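Local coordinates for protein restriction endonuclease PacI (Pseudomonas alcaligenes, PDB 3M7K) that cleaves DNA at a rare eight-base-pair target site as an HNH restriction endonuclease with a beta-beta-alpha-metal active site, at residues F16-S20 against I86-G90; L52-G56 against N104-A108; F73-R78 against A108-C112. All blocks are in the same frame, centred on the assembly; numbering follows the deposited sequence.

Interaction 1 of 3, residues F16-S20 against I86-G90; sequences FYAGS and IQCLG. With nucleotides of chain C.
Tyr-17 and Gln-87 bring two irregular loops together, their CA atoms 6.8 Å apart, with no strand pairing between segments 16-20 and 86-90. The first loop belongs to the N-terminal Cys4 zinc module; the second runs into strand 90-93, the first strand of the beta-beta-alpha-metal element. Where they meet, they grip successive phosphates of one DNA strand, an instance of how loops from separate parts of a fold can build a single backbone-binding surface. Gln-87 joins the loops through its side-chain amide. The chain of Gln-87, extended beyond CG, carries OE1 to the backbone of Ala-18, whose N donates to Gln-87 OE1 at 2.7 Å. That bond is nearly straight, 168° at the hydrogen, and lies in the carbonyl plane of the amide. The amide also meets the Tyr-17 ring at its edge, with CD in the ring plane and the two planes 81° apart. The OE1 bond, together with a second NE2 hydrogen bond to His-85 O, helps fix the amide's rotation, and Gln-87 NE2 donates to OP1 of DG4 of chain C at 3.0 Å.

The phosphate of DA3 of chain C is held from both loops. Tyr-17 OH gives a hydrogen bond of 2.7 Å to its OP2, while the backbone N of Gln-87 reaches its OP1 at 2.7 Å; Cys-88 N adds a weak bond to the same OP1. The DA3 sugar lies over one face of the Tyr-17 ring, so the tyrosine meets this nucleotide with both its ring and its hydroxyl. On the protein side, Tyr-17 and Cys-88 both touch Lys-25 of helix 25-40. Cys-88 SG comes within 3.7 Å of Tyr-17 OH and within 3.2 Å of OP2 of DA3 of chain C.

Interaction 2 of 3, residues L52-G56 against N104-A108; sequences LAWYG and NARLA
Trp-54 and Tyr-55, consecutive at the end of helix 48-55, both place CG anti to the backbone N (chi1 -180° and -162°), which carries their rings to strand 105-108, where Ala-105 and Leu-107 receive them. The contact illustrates apolar docking of a helix end on a strand: no hydrogen bond crosses it. Trp-54 does most of the touching with the six-membered part of its indole. Its CZ2 lies 3.5 Å from Ala-105 CB, while CH2 stands 3.9 Å from the backbone N of Leu-107, and the carbonyl carbon of Arg-106 lies at the edge of the indole, in its plane. The ring thus reaches the strand backbone as well as its side chains. Leu-107 runs past the tryptophan in the opposite direction, bringing CD1 to 4.0 Å from Trp-54 CZ3. Leu-107 CD1 also sits 3.7 Å from Tyr-55 CE2, where the two side chains cross at about a right angle, so one leucine branch serves both rings. Were Trp-54 replaced by an alanine, a gap would probably open beside Ala-105, and the Leu-107 methyl would be left with Tyr-55 as its remaining ring neighbour across this contact. Around it, Trp-54 also meets Phe-46 edge-to-face and touches Val-91, whose strand 90-93 pairs antiparallel with strand 105-108; helix 48-55 therefore packs against both strands of the hairpin.

Interaction 3 of 3, residues F73-R78 against A108-C112; sequences FTSLHR and ACFIC. With ZN (zinc ion), chain D; nucleotides of chain C.
A four-cysteine zinc site, separate from the magnesium site of the beta-beta-alpha-metal element, is formed by Cys-109 and Cys-112 with Cys-63 and Cys-66 at the start of helix 110-116, and Phe-73 of helix 70-74 packs against it. Cys-109 CB sits over one face of the Phe-73 ring, offset toward its rim, in a CH-pi contact 3.8 Å from the ring centroid; SG approaches the same ring obliquely. Ile-111 comes in at the ring's edge, its CG1 in the ring plane and 3.8 Å from Phe-73 CE1. Farther along, Ile-111 CD1 lies 3.8 Å from Arg-78 CD and 4.0 Å from Leu-76 CD1. Phe-73 CZ also touches Phe-110 CB, at 3.9 Å, while the Phe-110 ring turns to the DNA, with C5' of DA2 of chain C over one face. With chi1 at 74°, Cys-109 SG lies between its backbone N and carbonyl carbon, where it binds zinc at 2.3 Å and caps the helix by accepting from Cys-112 N at 3.4 Å. Metal, capping N-H and helix end would together be expected to stabilise negative charge on this sulfur, while the phenylalanine ring gives its CB an apolar cover.

How the interactions relate
Segment 86-90 ties the three interactions together, and strand 105-108 leads directly from interaction 2 into interaction 3, the two sharing Ala-108. The centres of interactions 1 and 3 are about 11 Å apart; that of interaction 2 is about 16 Å from each. Gly-90 N to Ala-108 O, 2.8 Å, is a probable hydrogen bond of the hairpin, and Leu-89 O probably accepts from Tyr-55 OH at 2.6 Å, joining interaction 1 to interaction 2. Ile-86 N and Arg-78 O, 2.9 Å apart, similarly link interactions 1 and 3. The magnesium ion, bound by Asp-92 and Asn-113, lies about 8 Å from the Phe-110 side chain; interactions 1 and 3 meet on DA2 of chain C, the first extending to DA3 and DG4 and the third to DT1.

Interaction 1 of 3, residues F16-S20 against I86-G90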
# COMPACT_ATOMS: atom_id res chain seq x y z
N PHE A 16 -6.31 18.26 -19.65
CA PHE A 16 -4.94 18.11 -20.12
C PHE A 16 -3.89 18.11 -18.99
O PHE A 16 -4.16 18.59 -17.89
CB PHE A 16 -4.63 19.22 -21.15
CG PHE A 16 -5.44 19.11 -22.42
CD1 PHE A 16 -6.62 19.83 -22.58
CD2 PHE A 16 -5.03 18.26 -23.44
CE1 PHE A 16 -7.39 19.72 -23.75
CE2 PHE A 16 -5.78 18.13 -24.61
CZ PHE A 16 -6.96 18.87 -24.77
N TYR A 17 -2.69 17.61 -19.28
CA TYR A 17 -1.58 17.59 -18.31
C TYR A 17 -0.83 18.92 -18.23
O TYR A 17 -0.84 19.69 -19.17
CB TYR A 17 -0.59 16.50 -18.68
CG TYR A 17 -1.12 15.10 -18.52
CD1 TYR A 17 -1.40 14.32 -19.64
CD2 TYR A 17 -1.32 14.54 -17.25
CE1 TYR A 17 -1.88 13.01 -19.51
CE2 TYR A 17 -1.80 13.23 -17.10
CZ TYR A 17 -2.08 12.48 -18.24
OH TYR A 17 -2.54 11.20 -18.13
N ALA A 18 -0.16 19.17 -17.11
CA ALA A 18 0.59 20.42 -16.93
C ALA A 18 1.99 20.35 -17.56
O ALA A 18 2.63 21.39 -17.78
CB ALA A 18 0.67 20.80 -15.45
N GLY A 19 2.45 19.15 -17.87
CA GLY A 19 3.76 18.96 -18.51
C GLY A 19 3.71 19.07 -20.02
O GLY A 19 2.78 19.66 -20.59
N SER A 20 4.70 18.48 -20.68
CA SER A 20 4.84 18.58 -22.14
C SER A 20 4.00 17.59 -22.98
O SER A 20 4.16 17.53 -24.21
CB SER A 20 6.32 18.47 -22.53
OG SER A 20 6.87 17.24 -22.10
N ILE A 86 1.57 12.86 -10.78
CA ILE A 86 0.29 12.24 -11.19
C ILE A 86 -0.83 13.28 -11.12
O ILE A 86 -0.97 13.97 -10.11
CB ILE A 86 -0.05 11.04 -10.28
CG1 ILE A 86 1.10 10.01 -10.36
CG2 ILE A 86 -1.44 10.44 -10.63
CD1 ILE A 86 0.99 8.85 -9.40
N GLN A 87 -1.62 13.38 -12.19
CA GLN A 87 -2.56 14.48 -12.36
C GLN A 87 -3.95 13.98 -12.73
O GLN A 87 -4.87 14.78 -12.96
CB GLN A 87 -2.05 15.44 -13.43
CG GLN A 87 -0.71 16.07 -13.08
CD GLN A 87 0.02 16.60 -14.31
OE1 GLN A 87 -0.50 17.46 -15.02
NE2 GLN A 87 1.22 16.07 -14.57
N CYS A 88 -4.10 12.67 -12.78
CA CYS A 88 -5.40 12.08 -13.02
C CYS A 88 -5.63 10.81 -12.19
O CYS A 88 -4.68 10.21 -11.64
CB CYS A 88 -5.60 11.80 -14.51
SG CYS A 88 -4.58 10.48 -15.13
N LEU A 89 -6.90 10.44 -12.09
CA LEU A 89 -7.31 9.24 -11.37
C LEU A 89 -7.30 8.05 -12.30
O LEU A 89 -7.56 8.19 -13.49
CB LEU A 89 -8.69 9.43 -10.76
CG LEU A 89 -8.80 10.62 -9.82
CD1 LEU A 89 -10.16 10.63 -9.21
CD2 LEU A 89 -7.74 10.60 -8.71
N GLY A 90 -7.00 6.88 -11.74
CA GLY A 90 -6.87 5.68 -12.55
C GLY A 90 -8.02 4.72 -12.37
O GLY A 90 -9.07 5.07 -11.82
P DA C 3 -0.67 10.43 -14.95
OP1 DA C 3 -1.25 11.36 -13.95
OP2 DA C 3 -1.55 9.86 -16.01
O5' DA C 3 0.55 11.10 -15.69
C5' DA C 3 1.31 12.12 -15.08
C4' DA C 3 2.52 12.45 -15.96
O4' DA C 3 3.16 11.22 -16.37
C3' DA C 3 2.25 13.18 -17.28
O3' DA C 3 3.43 13.88 -17.67
C2' DA C 3 2.00 12.03 -18.25
C1' DA C 3 3.04 11.02 -17.77
N9 DA C 3 2.69 9.62 -18.00
C8 DA C 3 1.44 9.05 -18.00
N7 DA C 3 1.45 7.76 -18.23
C5 DA C 3 2.80 7.46 -18.40
C6 DA C 3 3.51 6.26 -18.66
N6 DA C 3 2.94 5.07 -18.83
N1 DA C 3 4.86 6.32 -18.74
C2 DA C 3 5.48 7.50 -18.58
N3 DA C 3 4.92 8.69 -18.32
C4 DA C 3 3.57 8.60 -18.25
P DG C 4 3.40 15.41 -18.14
OP1 DG C 4 2.98 16.26 -17.01
OP2 DG C 4 2.59 15.46 -19.36
O5' DG C 4 4.91 15.71 -18.56
C5' DG C 4 5.96 15.07 -17.88
C4' DG C 4 6.64 14.02 -18.74
O4' DG C 4 5.72 13.04 -19.25
C3' DG C 4 7.31 14.54 -20.01
O3' DG C 4 8.68 14.72 -19.72
C2' DG C 4 7.07 13.46 -21.06
C1' DG C 4 6.48 12.35 -20.21
N9 DG C 4 5.59 11.37 -20.82
C8 DG C 4 4.26 11.50 -21.16
N7 DG C 4 3.75 10.41 -21.66
C5 DG C 4 4.80 9.51 -21.65
C6 DG C 4 4.86 8.17 -22.06
O6 DG C 4 3.95 7.48 -22.53
N1 DG C 4 6.12 7.61 -21.88
C2 DG C 4 7.21 8.27 -21.34
N2 DG C 4 8.35 7.59 -21.23
N3 DG C 4 7.16 9.54 -20.95
C4 DG C 4 5.94 10.09 -21.13
P DA C 2 -3.03 4.81 -12.44
OP1 DA C 2 -3.53 5.59 -11.29
OP2 DA C 2 -3.91 4.61 -13.62
O5' DA C 2 -1.64 5.39 -12.98
C5' DA C 2 -0.85 6.24 -12.12
C4' DA C 2 0.07 7.14 -12.94
O4' DA C 2 1.06 6.33 -13.63
C3' DA C 2 -0.59 7.95 -14.06
O3' DA C 2 0.08 9.23 -14.17
C2' DA C 2 -0.42 7.09 -15.32
C1' DA C 2 0.91 6.38 -15.04
N9 DA C 2 1.00 4.98 -15.48
C8 DA C 2 0.01 4.14 -15.93
N7 DA C 2 0.43 2.92 -16.24
C5 DA C 2 1.79 2.97 -15.95
C6 DA C 2 2.81 2.01 -16.04
N6 DA C 2 2.59 0.76 -16.45
N1 DA C 2 4.07 2.38 -15.67
C2 DA C 2 4.28 3.64 -15.25
N3 DA C 2 3.38 4.64 -15.13
C4 DA C 2 2.15 4.23 -15.49

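Interaction 2 of 3, residues L52-G56 against N104-A108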
# COMPACT_ATOMS: atom_id res chain seq x y z
N LEU A 52 -13.98 6.41 -22.79
CA LEU A 52 -13.99 7.88 -22.70
C LEU A 52 -15.29 8.38 -22.10
O LEU A 52 -15.27 9.33 -21.30
CB LEU A 52 -13.69 8.56 -24.04
CG LEU A 52 -12.29 8.43 -24.65
CD1 LEU A 52 -12.24 9.23 -25.96
CD2 LEU A 52 -11.18 8.91 -23.73
N ALA A 53 -16.41 7.74 -22.44
CA ALA A 53 -17.69 8.10 -21.82
C ALA A 53 -17.71 7.73 -20.34
O ALA A 53 -18.26 8.46 -19.52
CB ALA A 53 -18.88 7.45 -22.56
N TRP A 54 -17.15 6.56 -20.03
CA TRP A 54 -17.05 6.08 -18.66
C TRP A 54 -16.16 7.02 -17.83
O TRP A 54 -16.50 7.35 -16.69
CB TRP A 54 -16.55 4.64 -18.65
CG TRP A 54 -16.41 4.01 -17.29
CD1 TRP A 54 -17.38 3.32 -16.59
CD2 TRP A 54 -15.25 4.02 -16.47
NE1 TRP A 54 -16.87 2.90 -15.38
CE2 TRP A 54 -15.57 3.32 -15.28
CE3 TRP A 54 -13.96 4.56 -16.62
CZ2 TRP A 54 -14.63 3.14 -14.24
CZ3 TRP A 54 -13.03 4.38 -15.58
CH2 TRP A 54 -13.38 3.67 -14.41
N TYR A 55 -15.05 7.46 -18.43
CA TYR A 55 -14.04 8.23 -17.70
C TYR A 55 -14.54 9.65 -17.40
O TYR A 55 -14.08 10.29 -16.44
CB TYR A 55 -12.72 8.28 -18.50
CG TYR A 55 -11.47 8.66 -17.69
CD1 TYR A 55 -10.68 9.74 -18.07
CD2 TYR A 55 -11.08 7.92 -16.57
CE1 TYR A 55 -9.52 10.10 -17.35
CE2 TYR A 55 -9.93 8.27 -15.83
CZ TYR A 55 -9.15 9.36 -16.24
OH TYR A 55 -8.03 9.71 -15.55
N GLY A 56 -15.46 10.13 -18.23
CA GLY A 56 -16.02 11.46 -18.08
C GLY A 56 -14.97 12.56 -18.09
O GLY A 56 -13.97 12.51 -18.82
N ASN A 104 -16.52 -4.36 -14.09
CA ASN A 104 -15.46 -4.55 -13.06
C ASN A 104 -14.64 -3.30 -12.71
O ASN A 104 -13.86 -3.29 -11.77
CB ASN A 104 -14.53 -5.67 -13.51
CG ASN A 104 -13.65 -6.19 -12.40
OD1 ASN A 104 -14.07 -6.31 -11.24
ND2 ASN A 104 -12.42 -6.50 -12.75
N ALA A 105 -14.83 -2.24 -13.48
CA ALA A 105 -14.03 -1.02 -13.32
C ALA A 105 -14.61 -0.12 -12.25
O ALA A 105 -15.83 0.06 -12.15
CB ALA A 105 -13.94 -0.27 -14.62
N ARG A 106 -13.70 0.47 -11.48
CA ARG A 106 -14.01 1.43 -10.47
C ARG A 106 -12.94 2.51 -10.61
O ARG A 106 -11.76 2.19 -10.80
CB ARG A 106 -13.84 0.70 -9.14
CG ARG A 106 -14.38 1.41 -7.99
CD ARG A 106 -15.04 0.43 -7.04
NE ARG A 106 -15.41 1.20 -5.89
CZ ARG A 106 -15.98 0.74 -4.80
NH1 ARG A 106 -16.29 -0.55 -4.68
NH2 ARG A 106 -16.22 1.59 -3.82
N LEU A 107 -13.31 3.79 -10.53
CA LEU A 107 -12.30 4.84 -10.54
C LEU A 107 -11.59 4.81 -9.21
O LEU A 107 -12.23 4.67 -8.16
CB LEU A 107 -12.95 6.20 -10.74
CG LEU A 107 -12.25 7.37 -11.41
CD1 LEU A 107 -11.73 7.05 -12.84
CD2 LEU A 107 -13.24 8.54 -11.42
N ALA A 108 -10.26 4.91 -9.24
CA ALA A 108 -9.47 4.92 -8.02
C ALA A 108 -8.21 5.80 -8.15
O ALA A 108 -7.54 5.78 -9.18
CB ALA A 108 -9.07 3.48 -7.62

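Interaction 3 of 3, residues F73-R78 against A108-C112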
# COMPACT_ATOMS: atom_id res chain seq x y z
N PHE A 73 -6.30 15.03 -5.47
CA PHE A 73 -5.20 14.10 -5.64
C PHE A 73 -3.98 14.73 -6.31
O PHE A 73 -2.86 14.47 -5.91
CB PHE A 73 -5.63 12.86 -6.40
CG PHE A 73 -4.63 11.75 -6.34
CD1 PHE A 73 -4.47 11.01 -5.17
CD2 PHE A 73 -3.83 11.45 -7.44
CE1 PHE A 73 -3.53 9.98 -5.08
CE2 PHE A 73 -2.88 10.38 -7.37
CZ PHE A 73 -2.73 9.67 -6.18
N THR A 74 -4.21 15.54 -7.33
CA THR A 74 -3.14 16.27 -8.00
C THR A 74 -2.34 17.10 -6.99
O THR A 74 -1.12 17.17 -7.10
CB THR A 74 -3.71 17.15 -9.15
OG1 THR A 74 -4.42 16.32 -10.05
CG2 THR A 74 -2.60 17.91 -9.91
N SER A 75 -3.03 17.69 -6.02
CA SER A 75 -2.41 18.57 -5.00
C SER A 75 -1.56 17.79 -4.01
O SER A 75 -0.82 18.39 -3.24
CB SER A 75 -3.48 19.36 -4.23
OG SER A 75 -4.07 18.55 -3.21
N LEU A 76 -1.69 16.45 -4.00
CA LEU A 76 -0.82 15.63 -3.18
C LEU A 76 0.59 15.51 -3.77
O LEU A 76 1.51 15.10 -3.08
CB LEU A 76 -1.43 14.22 -2.96
CG LEU A 76 -2.65 14.18 -2.04
CD1 LEU A 76 -3.24 12.79 -2.01
CD2 LEU A 76 -2.26 14.63 -0.64
N HIS A 77 0.73 15.81 -5.06
CA HIS A 77 2.02 15.69 -5.76
C HIS A 77 2.66 14.32 -5.63
O HIS A 77 3.84 14.21 -5.33
CB HIS A 77 2.96 16.80 -5.32
CG HIS A 77 2.40 18.14 -5.62
ND1 HIS A 77 2.38 18.65 -6.90
CD2 HIS A 77 1.72 19.02 -4.84
CE1 HIS A 77 1.76 19.82 -6.89
NE2 HIS A 77 1.36 20.06 -5.65
N ARG A 78 1.86 13.29 -5.88
CA ARG A 78 2.35 11.93 -5.91
C ARG A 78 3.08 11.72 -7.23
O ARG A 78 2.74 12.36 -8.22
CB ARG A 78 1.16 10.97 -5.85
CG ARG A 78 0.27 11.17 -4.62
CD ARG A 78 1.10 11.07 -3.34
NE ARG A 78 1.74 9.77 -3.27
CZ ARG A 78 2.70 9.43 -2.41
NH1 ARG A 78 3.21 8.21 -2.45
NH2 ARG A 78 3.16 10.31 -1.53
N ALA A 108 -10.26 4.91 -9.24
CA ALA A 108 -9.47 4.92 -8.02
C ALA A 108 -8.21 5.80 -8.15
O ALA A 108 -7.54 5.78 -9.18
CB ALA A 108 -9.07 3.48 -7.62
N CYS A 109 -7.88 6.53 -7.09
CA CYS A 109 -6.64 7.28 -7.07
C CYS A 109 -5.51 6.28 -6.90
O CYS A 109 -5.72 5.13 -6.44
CB CYS A 109 -6.62 8.33 -5.93
SG CYS A 109 -6.39 7.68 -4.21
N PHE A 110 -4.31 6.66 -7.30
CA PHE A 110 -3.18 5.72 -7.28
C PHE A 110 -2.80 5.27 -5.86
O PHE A 110 -2.26 4.16 -5.67
CB PHE A 110 -1.97 6.34 -7.98
CG PHE A 110 -0.91 5.34 -8.43
CD1 PHE A 110 -1.27 4.09 -8.92
CD2 PHE A 110 0.44 5.69 -8.38
CE1 PHE A 110 -0.32 3.17 -9.33
CE2 PHE A 110 1.43 4.79 -8.84
CZ PHE A 110 1.05 3.52 -9.31
N ILE A 111 -3.10 6.11 -4.87
CA ILE A 111 -2.87 5.70 -3.47
C ILE A 111 -3.78 4.53 -3.09
O ILE A 111 -3.30 3.50 -2.60
CB ILE A 111 -2.97 6.90 -2.47
CG1 ILE A 111 -1.73 7.80 -2.61
CG2 ILE A 111 -3.11 6.39 -1.02
CD1 ILE A 111 -1.73 9.11 -1.76
N CYS A 112 -5.09 4.65 -3.33
CA CYS A 112 -6.01 3.57 -2.96
C CYS A 112 -5.78 2.35 -3.84
O CYS A 112 -5.90 1.21 -3.38
CB CYS A 112 -7.46 4.03 -3.09
SG CYS A 112 -7.93 5.22 -1.82
ZN ZN D . -8.38 7.10 -3.15
P DA C 2 -3.03 4.81 -12.44
OP1 DA C 2 -3.53 5.59 -11.29
OP2 DA C 2 -3.91 4.61 -13.62
O5' DA C 2 -1.64 5.39 -12.98
C5' DA C 2 -0.85 6.24 -12.12
C4' DA C 2 0.07 7.14 -12.94
O4' DA C 2 1.06 6.33 -13.63
C3' DA C 2 -0.59 7.95 -14.06
O3' DA C 2 0.08 9.23 -14.17
C2' DA C 2 -0.42 7.09 -15.32
C1' DA C 2 0.91 6.38 -15.04
N9 DA C 2 1.00 4.98 -15.48
C8 DA C 2 0.01 4.14 -15.93
N7 DA C 2 0.43 2.92 -16.24
C5 DA C 2 1.79 2.97 -15.95
C6 DA C 2 2.81 2.01 -16.04
N6 DA C 2 2.59 0.76 -16.45
N1 DA C 2 4.07 2.38 -15.67
C2 DA C 2 4.28 3.64 -15.25
N3 DA C 2 3.38 4.64 -15.13
C4 DA C 2 2.15 4.23 -15.49
OP3 DT C 1 -1.96 -3.47 -12.70
P DT C 1 -3.20 -2.72 -13.01
OP1 DT C 1 -4.47 -3.16 -12.45
OP2 DT C 1 -3.28 -2.60 -14.47
O5' DT C 1 -2.83 -1.29 -12.39
C5' DT C 1 -3.38 -0.09 -12.76
C4' DT C 1 -2.64 1.00 -11.98
O4' DT C 1 -1.33 0.53 -11.59
C3' DT C 1 -2.43 2.27 -12.76
O3' DT C 1 -2.55 3.39 -11.89
C2' DT C 1 -1.01 2.09 -13.32
C1' DT C 1 -0.31 1.30 -12.21
N1 DT C 1 0.69 0.39 -12.78
C2 DT C 1 2.03 0.63 -12.53
O2 DT C 1 2.44 1.55 -11.85
N3 DT C 1 2.89 -0.26 -13.10
C4 DT C 1 2.56 -1.34 -13.89
O4 DT C 1 3.43 -2.06 -14.36
C5 DT C 1 1.15 -1.55 -14.13
C7 DT C 1 0.69 -2.71 -14.98
C6 DT C 1 0.28 -0.68 -13.56